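Local coordinates for protein serpin (Taeniopygia guttata, PDB 5HGC) that binds cortisol and belongs to the serpin family, most of whose members inhibit serine proteases, at residues Q21-V26 with I35-V40; S41-F46 with E63-N68; V173-S178 with T367-K372; E190-F193 with T199-K202; Q266-L271 with I340-F345. All coordinates share one frame; numbering follows the deposited sequence. Where two conformers were deposited one is given.

The five contacts sample the serpin fold from its core to its reactive centre loop. Contacts 1, 2 and 3 lie close together, with centres 12 to 18 Å apart, and touch one another. Contacts 1 and 2 share helix 39-52. Contacts 1 and 3 meet where strands 35-37 and 366-373 pair. Contacts 4 and 5 lie at the surface, on the other side of the chain's centre from contact 2. Their strands 200-209 and 265-283 are neighbours, but the contacts do not touch; their centres are 26 Å apart. Along the chain contacts 1 and 2 come first, and contact 3 then encloses both 4 and 5. The buried core is thus built from distant parts of the chain.

Contact 1. Residues Q21-V26 with I35-V40; sequences QFFREV and IFYSPV
Helix 21-26 and strand 35-37 run close to antiparallel, at 147°, and their axes approach to 10.3 Å, with Val26 opposite Ile35. Phe22, Phe23 and Val26 fill the space between them from the helix, Ile35 and Tyr37 from the strand. No hydrogen bond crosses. Tyr37 does most of the touching. Its CG sits between the backbone N and the carbonyl carbon (chi1 68°), which sends the ring toward the helix. There Phe22 turns an edge to one face of the tyrosine ring, with the planes at 50° and the centroids 4.7 Å apart. The closest atoms are Phe22 CD1 and Tyr37 CZ, at 3.4 Å. The hydroxyl goes on past this pair to the edge of the Phe23 ring, where Tyr37 OH is 3.2 Å from Phe23 CB. Its proximity to the Phe23 amide is not a hydrogen bond, as the angle is poor. It hydrogen-bonds instead to Ala19 O, one turn before Phe23 in helix 12-29. Val26 and Ile35 meet tip to tip, with Val26 CG1 3.8 Å from Ile35 CG2; this distance is less certain because Val26 has a second conformer. A leucine in place of Tyr37 would probably leave Ala19 O without its hydroxyl partner and the Phe22 edge without an aromatic face. Strand 35-37 also pairs with strand 366-373 through Ile35 with Lys372 and Tyr37 with Ile370. Phe22 also packs on Thr287 and Leu288 of helix 285-290, and Phe23 on Ile370 of strand 366-373.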
# COMPACT_ATOMS: atom_id res chain seq x y z
N GLN A 21 -3.22 0.60 -11.73
CA GLN A 21 -3.44 1.91 -12.40
C GLN A 21 -2.88 3.03 -11.58
O GLN A 21 -2.29 3.98 -12.12
CB GLN A 21 -4.89 2.24 -12.68
CG GLN A 21 -5.60 1.22 -13.50
CD GLN A 21 -7.09 1.37 -13.38
OE1 GLN A 21 -7.61 2.51 -13.30
NE2 GLN A 21 -7.81 0.21 -13.36
N PHE A 22 -3.08 2.94 -10.27
CA PHE A 22 -2.62 3.99 -9.41
C PHE A 22 -1.12 4.12 -9.59
O PHE A 22 -0.63 5.26 -9.78
CB PHE A 22 -2.98 3.71 -7.95
CG PHE A 22 -2.68 4.86 -7.03
CD1 PHE A 22 -1.41 5.04 -6.50
CD2 PHE A 22 -3.69 5.77 -6.67
CE1 PHE A 22 -1.14 6.12 -5.66
CE2 PHE A 22 -3.43 6.83 -5.81
CZ PHE A 22 -2.15 7.03 -5.32
N PHE A 23 -0.42 2.96 -9.51
CA PHE A 23 1.03 2.86 -9.72
C PHE A 23 1.51 3.48 -11.05
O PHE A 23 2.46 4.29 -11.03
CB PHE A 23 1.51 1.40 -9.68
CG PHE A 23 3.01 1.25 -9.72
CD1 PHE A 23 3.81 1.80 -8.72
CD2 PHE A 23 3.63 0.62 -10.78
CE1 PHE A 23 5.21 1.67 -8.72
CE2 PHE A 23 5.04 0.50 -10.80
CZ PHE A 23 5.82 1.02 -9.76
N ARG A 24 0.85 3.12 -12.17
CA ARG A 24 1.16 3.68 -13.51
C ARG A 24 1.09 5.19 -13.50
O ARG A 24 2.04 5.84 -13.94
CB ARG A 24 0.39 3.01 -14.69
CG ARG A 24 0.69 1.49 -14.76
CD ARG A 24 0.26 0.77 -16.02
NE ARG A 24 -1.19 0.63 -16.17
CZ ARG A 24 -1.97 -0.25 -15.52
NH1 ARG A 24 -1.47 -1.08 -14.61
NH2 ARG A 24 -3.28 -0.29 -15.76
N GLU A 25 0.01 5.74 -12.92
CA GLU A 25 -0.24 7.18 -12.77
C GLU A 25 0.81 7.91 -11.99
O GLU A 25 1.32 8.93 -12.43
CB GLU A 25 -1.60 7.48 -12.12
CG GLU A 25 -2.82 7.38 -13.02
CD GLU A 25 -2.80 8.31 -14.26
OE1 GLU A 25 -2.03 9.34 -14.33
OE2 GLU A 25 -3.59 7.98 -15.18
N VAL A 26 1.13 7.38 -10.81
CA VAL A 26 2.05 8.05 -9.90
C VAL A 26 3.50 8.07 -10.40
O VAL A 26 4.22 9.04 -10.15
CB VAL A 26 1.88 7.53 -8.44
CG1 VAL A 26 2.39 6.10 -8.28
CG2 VAL A 26 2.51 8.48 -7.42
N ILE A 35 8.75 5.56 -4.90
CA ILE A 35 7.32 5.50 -4.70
C ILE A 35 7.04 4.46 -3.65
O ILE A 35 7.54 3.35 -3.78
CB ILE A 35 6.60 5.13 -5.98
CG1 ILE A 35 6.96 6.14 -7.09
CG2 ILE A 35 5.07 5.01 -5.75
CD1 ILE A 35 6.40 7.53 -6.90
N PHE A 36 6.26 4.81 -2.62
CA PHE A 36 5.81 3.83 -1.61
C PHE A 36 4.44 4.12 -1.04
O PHE A 36 4.25 5.13 -0.37
CB PHE A 36 6.80 3.70 -0.46
CG PHE A 36 6.58 2.46 0.34
CD1 PHE A 36 7.02 1.22 -0.14
CD2 PHE A 36 5.91 2.51 1.57
CE1 PHE A 36 6.80 0.05 0.57
CE2 PHE A 36 5.68 1.34 2.28
CZ PHE A 36 6.11 0.12 1.78
N TYR A 37 3.49 3.23 -1.27
CA TYR A 37 2.13 3.40 -0.80
C TYR A 37 1.46 2.05 -0.53
O TYR A 37 2.06 0.99 -0.76
CB TYR A 37 1.30 4.28 -1.77
CG TYR A 37 1.03 3.62 -3.10
CD1 TYR A 37 1.98 3.71 -4.16
CD2 TYR A 37 -0.16 2.94 -3.34
CE1 TYR A 37 1.74 3.09 -5.38
CE2 TYR A 37 -0.40 2.32 -4.54
CZ TYR A 37 0.55 2.40 -5.56
OH TYR A 37 0.30 1.80 -6.79
N SER A 38 0.26 2.12 0.09
CA SER A 38 -0.57 0.93 0.36
C SER A 38 -1.85 0.93 -0.48
O SER A 38 -2.79 1.61 -0.15
CB SER A 38 -0.83 0.72 1.84
OG SER A 38 -1.69 -0.42 2.02
N PRO A 39 -1.87 0.17 -1.59
CA PRO A 39 -3.12 0.12 -2.39
C PRO A 39 -4.34 -0.23 -1.50
O PRO A 39 -5.36 0.45 -1.54
CB PRO A 39 -2.88 -1.04 -3.37
CG PRO A 39 -1.42 -1.31 -3.35
CD PRO A 39 -0.82 -0.74 -2.09
N VAL A 40 -4.22 -1.27 -0.69
CA VAL A 40 -5.36 -1.75 0.04
C VAL A 40 -5.91 -0.68 0.96
O VAL A 40 -7.13 -0.55 1.07
CB VAL A 40 -5.08 -3.06 0.80
CG1 VAL A 40 -3.98 -2.90 1.90
CG2 VAL A 40 -6.41 -3.68 1.23

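Contact 2. Residues S41-F46 with E63-N68; sequences SISTAF and EGLAFN. Unlike the reference sequence in segment 41-46: Thr44 (reference Ala).
Ser43 OG donates a hydrogen bond to a water at 2.7 Å, and the same water donates to Leu65 O over 2.9 Å. This water bridge is a polar link between the two segments; no direct hydrogen bond crosses. The serine hydroxyl lies beside its own backbone N, anti to the carbonyl carbon (chi1 -79°), and from there it reaches the water. The rest of the contact is made by Leu65. Both its methyl groups rest on the helix surface formed by Ser43 and Phe46. Leu65 CD1 lies 3.7 Å from Ser43 O and 4.0 Å from Phe46 CB. Leu65 CD2 rests 3.9 Å from Ser43 CA. Phe46 offers its CB here, while its ring leads away. The leucine stands just where helix 55-64 stops. Ala66 follows with a positive phi of 69° as the C-prime residue of a Schellman motif, in which Ala66 N bonds to Glu63 O at 2.8 Å and Phe67 N pairs with Leu62 O. Around the contact, Ser43 also touches Phe18 of helix 12-29 and Phe81 of helix 74-89. Phe46 packs on Val317 of strand 316-325. Ala66 O takes a hydrogen bond from Asn14 ND2, which ties the end of helix 55-64 to the start of helix 12-29.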
# COMPACT_ATOMS: atom_id res chain seq x y z
N SER A 41 -5.01 0.09 1.58
CA SER A 41 -5.34 1.19 2.43
C SER A 41 -6.06 2.31 1.66
O SER A 41 -7.09 2.80 2.12
CB SER A 41 -4.09 1.67 3.14
OG SER A 41 -4.28 3.00 3.59
N ILE A 42 -5.58 2.68 0.46
CA ILE A 42 -6.27 3.70 -0.34
C ILE A 42 -7.62 3.16 -0.73
O ILE A 42 -8.63 3.84 -0.54
CB ILE A 42 -5.49 4.20 -1.56
CG1 ILE A 42 -4.22 4.89 -1.07
CG2 ILE A 42 -6.35 5.10 -2.47
CD1 ILE A 42 -3.22 5.10 -2.19
N SER A 43 -7.66 1.94 -1.22
CA SER A 43 -8.93 1.45 -1.73
C SER A 43 -9.93 1.47 -0.60
O SER A 43 -11.07 1.81 -0.82
CB SER A 43 -8.83 0.03 -2.23
OG SER A 43 -8.26 0.02 -3.49
N THR A 44 -9.49 1.08 0.59
CA THR A 44 -10.36 0.95 1.73
C THR A 44 -10.86 2.33 2.20
O THR A 44 -12.04 2.43 2.48
CB THR A 44 -9.64 0.18 2.83
OG1 THR A 44 -9.30 -1.12 2.33
CG2 THR A 44 -10.51 -0.00 4.00
N ALA A 45 -9.99 3.37 2.25
CA ALA A 45 -10.37 4.70 2.71
C ALA A 45 -11.48 5.24 1.80
O ALA A 45 -12.51 5.71 2.30
CB ALA A 45 -9.20 5.66 2.75
N PHE A 46 -11.33 5.07 0.47
CA PHE A 46 -12.34 5.54 -0.48
C PHE A 46 -13.64 4.79 -0.54
O PHE A 46 -14.68 5.42 -0.73
CB PHE A 46 -11.75 5.77 -1.87
CG PHE A 46 -11.14 7.12 -1.97
CD1 PHE A 46 -9.85 7.34 -1.51
CD2 PHE A 46 -11.91 8.19 -2.37
CE1 PHE A 46 -9.34 8.63 -1.48
CE2 PHE A 46 -11.41 9.49 -2.36
CZ PHE A 46 -10.12 9.71 -1.92
N GLU A 63 -16.32 3.16 -9.22
CA GLU A 63 -15.82 2.79 -10.53
C GLU A 63 -14.34 3.10 -10.62
O GLU A 63 -13.58 2.37 -11.23
CB GLU A 63 -16.63 3.44 -11.63
CG GLU A 63 -17.89 2.64 -11.90
CD GLU A 63 -18.85 3.33 -12.85
OE1 GLU A 63 -18.57 4.48 -13.26
OE2 GLU A 63 -19.88 2.71 -13.18
N GLY A 64 -13.94 4.18 -9.98
CA GLY A 64 -12.55 4.60 -10.05
C GLY A 64 -11.72 3.62 -9.24
O GLY A 64 -10.54 3.42 -9.52
N LEU A 65 -12.38 3.01 -8.25
CA LEU A 65 -11.78 1.91 -7.53
C LEU A 65 -11.73 0.58 -8.34
O LEU A 65 -11.35 -0.45 -7.76
CB LEU A 65 -12.50 1.72 -6.18
CG LEU A 65 -12.22 2.82 -5.12
CD1 LEU A 65 -13.07 2.51 -3.87
CD2 LEU A 65 -10.74 3.08 -4.80
N ALA A 66 -12.12 0.63 -9.64
CA ALA A 66 -12.16 -0.49 -10.62
C ALA A 66 -13.23 -1.56 -10.34
O ALA A 66 -13.03 -2.74 -10.63
CB ALA A 66 -10.79 -1.14 -10.79
N PHE A 67 -14.33 -1.16 -9.72
CA PHE A 67 -15.51 -2.02 -9.65
C PHE A 67 -16.50 -1.68 -10.77
O PHE A 67 -16.73 -0.49 -11.10
CB PHE A 67 -16.20 -1.87 -8.30
CG PHE A 67 -15.38 -2.33 -7.16
CD1 PHE A 67 -15.29 -3.70 -6.86
CD2 PHE A 67 -14.67 -1.40 -6.36
CE1 PHE A 67 -14.52 -4.11 -5.79
CE2 PHE A 67 -13.88 -1.85 -5.30
CZ PHE A 67 -13.81 -3.21 -5.04
N ASN A 68 -17.12 -2.72 -11.34
CA ASN A 68 -18.13 -2.51 -12.36
C ASN A 68 -19.49 -2.83 -11.74
O ASN A 68 -19.85 -4.00 -11.47
CB ASN A 68 -17.82 -3.35 -13.60
CG ASN A 68 -18.91 -3.30 -14.67
OD1 ASN A 68 -19.99 -2.70 -14.50
ND2 ASN A 68 -18.63 -3.96 -15.80
O HOH W 1 -9.96 -0.96 -5.29

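Contact 3. Residues V173-S178 with T367-K372; sequences VYFKGS and TLFIGK. Unlike the reference sequence in segment 173-178: Ser178 (reference Asn).
The aromatic part of the contact is Phe175 against Phe369. The two rings meet obliquely, with planes at 31° and centroids 5.9 Å apart. Their nearest approach is made by a methylene group: Phe175 CB lies 3.4 Å from Phe369 CE2 and 3.5 Å from Phe369 CZ. Phe175 has CG anti to its own N (chi1 -178°), and its ring leads away from strand 366-373. That leaves CB and CG as the part which the end of the other ring meets.

The aliphatic part is Val173, two residues earlier on the same side of its strand. Its methyl groups divide the Phe369 ring between them. Val173 CG1 lies 3.9 Å from Phe369 CE1, and Val173 CG2 is 3.9 Å from Phe369 CZ. The outer end of the Phe369 ring is thus seated between a branched side chain and the root of an aromatic one.

Polar bonding plays no part across the two segments. Phe369 belongs to a classic beta bulge, in which Leu368 and Phe369 both face Ile359 of the adjacent strand. A further ring, Phe36, meets Phe369 with nearly parallel planes.

Strand 167-176 bonds directly to strand 316-325, through Val173 and Phe175. In serpins these are the central strands of the A sheet, between which the reactive centre loop inserts after cleavage. Their direct pairing is consistent with a loop not yet inserted. Val173, Phe175 and Phe369 form part of the apolar layer in which this sheet packs over the B sheet.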
# COMPACT_ATOMS: atom_id res chain seq x y z
N VAL A 173 -0.55 3.56 7.47
CA VAL A 173 -0.24 2.13 7.74
C VAL A 173 1.26 1.99 7.83
O VAL A 173 1.98 2.53 6.99
CB VAL A 173 -0.84 1.18 6.67
CG1 VAL A 173 -0.44 1.62 5.27
CG2 VAL A 173 -0.48 -0.25 6.98
N TYR A 174 1.70 1.33 8.89
CA TYR A 174 3.09 0.94 9.10
C TYR A 174 3.15 -0.61 9.08
O TYR A 174 2.23 -1.28 9.61
CB TYR A 174 3.65 1.47 10.45
CG TYR A 174 4.96 0.79 10.86
CD1 TYR A 174 6.22 1.29 10.43
CD2 TYR A 174 4.96 -0.38 11.67
CE1 TYR A 174 7.42 0.68 10.83
CE2 TYR A 174 6.16 -1.02 12.04
CZ TYR A 174 7.37 -0.49 11.61
OH TYR A 174 8.53 -1.11 11.99
N PHE A 175 4.22 -1.16 8.50
CA PHE A 175 4.43 -2.59 8.53
C PHE A 175 5.90 -2.90 8.68
O PHE A 175 6.78 -2.18 8.16
CB PHE A 175 3.82 -3.23 7.25
CG PHE A 175 3.93 -4.75 7.18
CD1 PHE A 175 3.11 -5.59 7.98
CD2 PHE A 175 4.86 -5.36 6.32
CE1 PHE A 175 3.21 -6.99 7.92
CE2 PHE A 175 4.96 -6.76 6.26
CZ PHE A 175 4.14 -7.59 7.06
N LYS A 176 6.18 -3.97 9.41
CA LYS A 176 7.49 -4.65 9.41
C LYS A 176 7.20 -6.13 9.46
O LYS A 176 6.50 -6.67 10.37
CB LYS A 176 8.35 -4.22 10.59
CG LYS A 176 9.64 -5.01 10.76
CD LYS A 176 10.67 -4.19 11.54
CE LYS A 176 11.94 -4.98 11.72
NZ LYS A 176 12.83 -4.51 12.81
N GLY A 177 7.70 -6.84 8.46
CA GLY A 177 7.38 -8.24 8.45
C GLY A 177 8.43 -9.01 9.22
O GLY A 177 9.60 -8.58 9.32
N SER A 178 8.04 -10.16 9.73
CA SER A 178 9.05 -11.13 10.10
C SER A 178 9.32 -12.15 8.95
O SER A 178 8.37 -12.80 8.44
CB SER A 178 8.63 -11.83 11.38
OG SER A 178 9.69 -12.62 11.84
N THR A 367 -2.98 -6.74 -2.57
CA THR A 367 -1.76 -5.98 -2.54
C THR A 367 -1.75 -5.04 -1.35
O THR A 367 -2.58 -4.11 -1.26
CB THR A 367 -1.58 -5.19 -3.84
OG1 THR A 367 -1.97 -6.04 -4.94
CG2 THR A 367 -0.13 -4.73 -3.98
N LEU A 368 -0.80 -5.30 -0.46
CA LEU A 368 -0.60 -4.49 0.73
C LEU A 368 0.31 -3.31 0.47
O LEU A 368 0.05 -2.22 0.98
CB LEU A 368 -0.07 -5.31 1.91
CG LEU A 368 -0.79 -6.64 2.11
CD1 LEU A 368 -0.19 -7.34 3.32
CD2 LEU A 368 -2.31 -6.48 2.22
N PHE A 369 1.40 -3.50 -0.28
CA PHE A 369 2.32 -2.36 -0.50
C PHE A 369 2.91 -2.41 -1.89
O PHE A 369 3.20 -3.49 -2.42
CB PHE A 369 3.45 -2.37 0.52
CG PHE A 369 3.01 -2.12 1.93
CD1 PHE A 369 2.82 -0.82 2.40
CD2 PHE A 369 2.82 -3.18 2.83
CE1 PHE A 369 2.42 -0.59 3.72
CE2 PHE A 369 2.42 -2.95 4.16
CZ PHE A 369 2.22 -1.64 4.61
N ILE A 370 3.10 -1.23 -2.48
CA ILE A 370 3.81 -1.11 -3.74
C ILE A 370 4.96 -0.11 -3.55
O ILE A 370 4.75 1.07 -3.21
CB ILE A 370 2.86 -0.75 -4.89
CG1 ILE A 370 1.89 -1.91 -5.16
CG2 ILE A 370 3.64 -0.41 -6.16
CD1 ILE A 370 0.85 -1.66 -6.24
N GLY A 371 6.19 -0.60 -3.73
CA GLY A 371 7.37 0.20 -3.52
C GLY A 371 8.14 0.21 -4.81
O GLY A 371 8.25 -0.80 -5.50
N LYS A 372 8.67 1.37 -5.17
CA LYS A 372 9.65 1.48 -6.20
C LYS A 372 10.76 2.12 -5.43
O LYS A 372 10.60 3.25 -4.96
CB LYS A 372 9.13 2.37 -7.35
CG LYS A 372 10.23 2.68 -8.32
CD LYS A 372 9.80 3.59 -9.40
CE LYS A 372 11.05 4.08 -10.14
NZ LYS A 372 10.61 4.87 -11.33

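Contact 4. Residues E190-F193 with T199-K202; sequences EREF and TTVK
Phe193 and Val201 are joined by two backbone hydrogen bonds. Phe193 N donates to Val201 O at 2.8 Å and 159°. Val201 N returns a bond to Phe193 O at 2.9 Å and 169°. They make an antiparallel hydrogen-bonded pair. The next pair, Glu192 with Lys202, is non-hydrogen-bonded. Weaker CA-H...O contacts fill in around it, such as Lys202 CA to Arg191 O at 3.5 Å.

Among the side chains, Glu192 and Lys202 run alongside each other from the same face of the sheet, with Glu192 CG 4.2 Å from Lys202 CG. The carboxylate end of Glu192 instead passes Thr200, Glu192 CD being 3.9 Å from Thr200 CG2. Lys202 bends late in its chain toward Glu190. The resulting salt bridge, Glu190 OE1 to Lys202 NZ, is long at 3.8 Å, and it is doubtful because Glu190 has two conformers. On the other face, Phe193 CB packs against Val201 CG2 at 3.9 Å.

The two strands form a beta hairpin of the serpin C sheet. Strand 200-209 continues the sheet to strand 265-283. Phe193 and Val201 reach the C-terminal tail, touching Pro376 and Thr377 respectively.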
# COMPACT_ATOMS: atom_id res chain seq x y z
N GLU A 190 28.05 -3.10 4.60
CA GLU A 190 27.70 -1.98 3.74
C GLU A 190 28.31 -2.21 2.38
O GLU A 190 29.49 -2.56 2.28
CB GLU A 190 28.02 -0.58 4.34
CG GLU A 190 29.49 -0.18 4.50
CD GLU A 190 29.71 1.33 4.44
OE1 GLU A 190 30.81 1.76 4.04
OE2 GLU A 190 28.77 2.10 4.77
N ARG A 191 27.48 -2.08 1.35
CA ARG A 191 27.84 -2.30 -0.03
C ARG A 191 27.22 -1.19 -0.86
O ARG A 191 26.42 -0.41 -0.36
CB ARG A 191 27.32 -3.65 -0.53
CG ARG A 191 28.15 -4.85 -0.09
CD ARG A 191 27.53 -6.16 -0.57
NE ARG A 191 27.73 -6.41 -1.99
CZ ARG A 191 28.68 -7.19 -2.50
NH1 ARG A 191 28.77 -7.36 -3.81
NH2 ARG A 191 29.52 -7.80 -1.68
N GLU A 192 27.60 -1.15 -2.12
CA GLU A 192 27.24 -0.07 -2.96
C GLU A 192 25.92 -0.33 -3.64
O GLU A 192 25.66 -1.44 -4.08
CB GLU A 192 28.32 0.15 -3.99
CG GLU A 192 29.46 1.01 -3.47
CD GLU A 192 30.51 1.32 -4.52
OE1 GLU A 192 30.48 0.73 -5.64
OE2 GLU A 192 31.37 2.16 -4.20
N PHE A 193 25.11 0.73 -3.73
CA PHE A 193 23.83 0.71 -4.41
C PHE A 193 23.89 1.78 -5.47
O PHE A 193 24.23 2.94 -5.18
CB PHE A 193 22.66 0.97 -3.41
CG PHE A 193 21.31 0.76 -4.01
CD1 PHE A 193 20.73 1.72 -4.85
CD2 PHE A 193 20.60 -0.43 -3.77
CE1 PHE A 193 19.51 1.51 -5.47
CE2 PHE A 193 19.37 -0.65 -4.39
CZ PHE A 193 18.82 0.33 -5.23
N THR A 199 24.83 8.89 -9.46
CA THR A 199 24.74 8.67 -7.97
C THR A 199 24.85 7.23 -7.47
O THR A 199 24.27 6.32 -8.05
CB THR A 199 23.44 9.24 -7.36
OG1 THR A 199 22.74 10.00 -8.35
CG2 THR A 199 23.74 10.10 -6.09
N THR A 200 25.56 7.09 -6.36
CA THR A 200 25.96 5.81 -5.78
C THR A 200 25.98 5.95 -4.28
O THR A 200 26.60 6.87 -3.76
CB THR A 200 27.38 5.40 -6.27
OG1 THR A 200 27.29 5.06 -7.67
CG2 THR A 200 28.00 4.19 -5.43
N VAL A 201 25.31 5.05 -3.57
CA VAL A 201 25.19 5.22 -2.11
C VAL A 201 25.63 3.95 -1.38
O VAL A 201 25.68 2.88 -1.98
CB VAL A 201 23.76 5.64 -1.66
CG1 VAL A 201 23.29 6.96 -2.30
CG2 VAL A 201 22.76 4.53 -1.94
N LYS A 202 25.96 4.07 -0.11
CA LYS A 202 26.22 2.89 0.64
C LYS A 202 25.00 2.51 1.47
O LYS A 202 24.34 3.37 2.03
CB LYS A 202 27.58 2.93 1.36
CG LYS A 202 28.69 2.45 0.39
CD LYS A 202 30.11 2.63 0.89
CE LYS A 202 30.67 3.98 0.46
NZ LYS A 202 31.41 4.64 1.58

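Contact 5. Residues Q266-L271 with I340-F345; sequences QRFMNL and IMPISF. Unlike the reference sequence in segment 340-345: Ile343 (reference Val).
Phe268 meets Pro342 and Ile340 of the reactive centre loop, the exposed loop that, in inhibitory serpins, presents the bait sequence to a protease. Phe268 itself stands on strand 265-283 of the C sheet. Its CB points toward the loop, and with CG anti to the backbone N (chi1 -172°) the ring is carried out to lie beside it. At the root of the ring, Phe268 CG is 3.8 Å from Pro342 CB. The two sides then part. Phe268 CD1 approaches Ile340 CG2 obliquely, at 3.8 Å. Phe268 CD2 lies under the proline, 3.4 Å from Pro342 CB. Farther out, Phe268 CE2 meets Pro342 CB at 3.7 Å, and Phe268 CZ is 4.1 Å from Pro342 CG. An alanine in place of Phe268 would probably leave Pro342 without the ring face beneath it and set this part of the loop freer to move. Asn270 has backbone hydrogen bonds with Pro347 and with Ile349 of strand 348-350, which follows the loop. Several loop residues, Ile340 and Pro342 among them, also touch a crystal neighbour, which may influence the loop's position. The central interaction is a CH-pi contact: Pro342 CB sits over one ring face of Phe268, 3.7 Å from the centroid and 22° off the normal.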
# COMPACT_ATOMS: atom_id res chain seq x y z
N GLN A 266 11.53 -22.72 -6.80
CA GLN A 266 12.62 -22.64 -5.82
C GLN A 266 13.96 -22.90 -6.50
O GLN A 266 14.08 -23.87 -7.23
CB GLN A 266 12.40 -23.63 -4.69
CG GLN A 266 11.12 -23.39 -3.89
CD GLN A 266 11.36 -23.14 -2.43
OE1 GLN A 266 11.39 -24.09 -1.65
NE2 GLN A 266 11.49 -21.86 -2.03
N ARG A 267 14.90 -21.97 -6.33
CA ARG A 267 16.24 -22.02 -6.88
C ARG A 267 17.22 -21.72 -5.74
O ARG A 267 17.06 -20.74 -5.00
CB ARG A 267 16.36 -20.96 -7.96
CG ARG A 267 17.47 -21.15 -8.98
CD ARG A 267 17.48 -19.96 -9.91
NE ARG A 267 18.45 -20.08 -11.02
CZ ARG A 267 19.13 -19.05 -11.56
NH1 ARG A 267 19.02 -17.79 -11.09
NH2 ARG A 267 19.97 -19.28 -12.56
N PHE A 268 18.22 -22.57 -5.56
CA PHE A 268 19.27 -22.26 -4.59
C PHE A 268 20.19 -21.13 -5.13
O PHE A 268 20.58 -21.12 -6.32
CB PHE A 268 20.04 -23.52 -4.29
CG PHE A 268 21.02 -23.37 -3.18
CD1 PHE A 268 20.63 -23.64 -1.85
CD2 PHE A 268 22.33 -22.99 -3.44
CE1 PHE A 268 21.56 -23.53 -0.80
CE2 PHE A 268 23.25 -22.86 -2.43
CZ PHE A 268 22.88 -23.12 -1.09
N MET A 269 20.49 -20.16 -4.26
CA MET A 269 21.16 -18.92 -4.68
C MET A 269 21.78 -18.14 -3.54
O MET A 269 21.43 -18.33 -2.35
CB MET A 269 20.22 -17.99 -5.44
CG MET A 269 19.07 -17.44 -4.62
SD MET A 269 17.93 -16.35 -5.51
CE MET A 269 16.94 -17.57 -6.36
N ASN A 270 22.64 -17.22 -3.94
CA ASN A 270 23.15 -16.20 -3.06
C ASN A 270 22.31 -14.98 -3.27
O ASN A 270 22.16 -14.52 -4.44
CB ASN A 270 24.58 -15.92 -3.43
CG ASN A 270 25.44 -17.12 -3.15
OD1 ASN A 270 25.48 -17.60 -2.01
ND2 ASN A 270 26.04 -17.68 -4.19
N LEU A 271 21.72 -14.50 -2.17
CA LEU A 271 20.76 -13.39 -2.21
C LEU A 271 21.31 -12.25 -1.39
O LEU A 271 21.69 -12.44 -0.21
CB LEU A 271 19.36 -13.79 -1.75
CG LEU A 271 18.27 -12.72 -1.94
CD1 LEU A 271 18.04 -12.24 -3.39
CD2 LEU A 271 16.97 -13.23 -1.32
N ILE A 340 18.79 -29.48 0.37
CA ILE A 340 19.24 -29.70 -0.99
C ILE A 340 20.77 -29.82 -1.06
O ILE A 340 21.49 -29.17 -0.26
CB ILE A 340 18.71 -28.61 -1.94
CG1 ILE A 340 18.65 -29.13 -3.38
CG2 ILE A 340 19.51 -27.30 -1.81
CD1 ILE A 340 18.04 -28.13 -4.34
N MET A 341 21.24 -30.66 -1.99
CA MET A 341 22.66 -30.70 -2.41
C MET A 341 22.83 -29.82 -3.67
O MET A 341 22.56 -30.26 -4.79
CB MET A 341 23.13 -32.14 -2.61
CG MET A 341 23.13 -32.91 -1.29
SD MET A 341 23.51 -34.67 -1.50
CE MET A 341 21.88 -35.43 -1.56
N PRO A 342 23.26 -28.56 -3.48
CA PRO A 342 23.23 -27.56 -4.57
C PRO A 342 24.40 -27.73 -5.55
O PRO A 342 25.38 -28.42 -5.22
CB PRO A 342 23.41 -26.24 -3.80
CG PRO A 342 24.28 -26.60 -2.63
CD PRO A 342 23.94 -28.04 -2.27
N ILE A 343 24.26 -27.12 -6.73
CA ILE A 343 25.32 -27.09 -7.75
C ILE A 343 26.52 -26.28 -7.24
O ILE A 343 26.37 -25.36 -6.41
CB ILE A 343 24.83 -26.58 -9.16
CG1 ILE A 343 24.77 -25.04 -9.25
CG2 ILE A 343 23.47 -27.14 -9.56
CD1 ILE A 343 23.74 -24.37 -8.37
N SER A 344 27.70 -26.63 -7.73
CA SER A 344 28.99 -26.08 -7.28
C SER A 344 29.10 -24.53 -7.32
O SER A 344 29.71 -23.95 -6.45
CB SER A 344 30.08 -26.70 -8.11
OG SER A 344 30.12 -28.09 -7.86
N PHE A 345 28.49 -23.89 -8.32
CA PHE A 345 28.58 -22.42 -8.46
C PHE A 345 27.19 -21.82 -8.55
O PHE A 345 26.71 -21.45 -9.64
CB PHE A 345 29.49 -22.06 -9.66
CG PHE A 345 30.93 -22.43 -9.44
CD1 PHE A 345 31.74 -21.62 -8.63
CD2 PHE A 345 31.44 -23.63 -9.98
CE1 PHE A 345 33.06 -21.97 -8.39
CE2 PHE A 345 32.77 -23.97 -9.74
CZ PHE A 345 33.59 -23.15 -8.95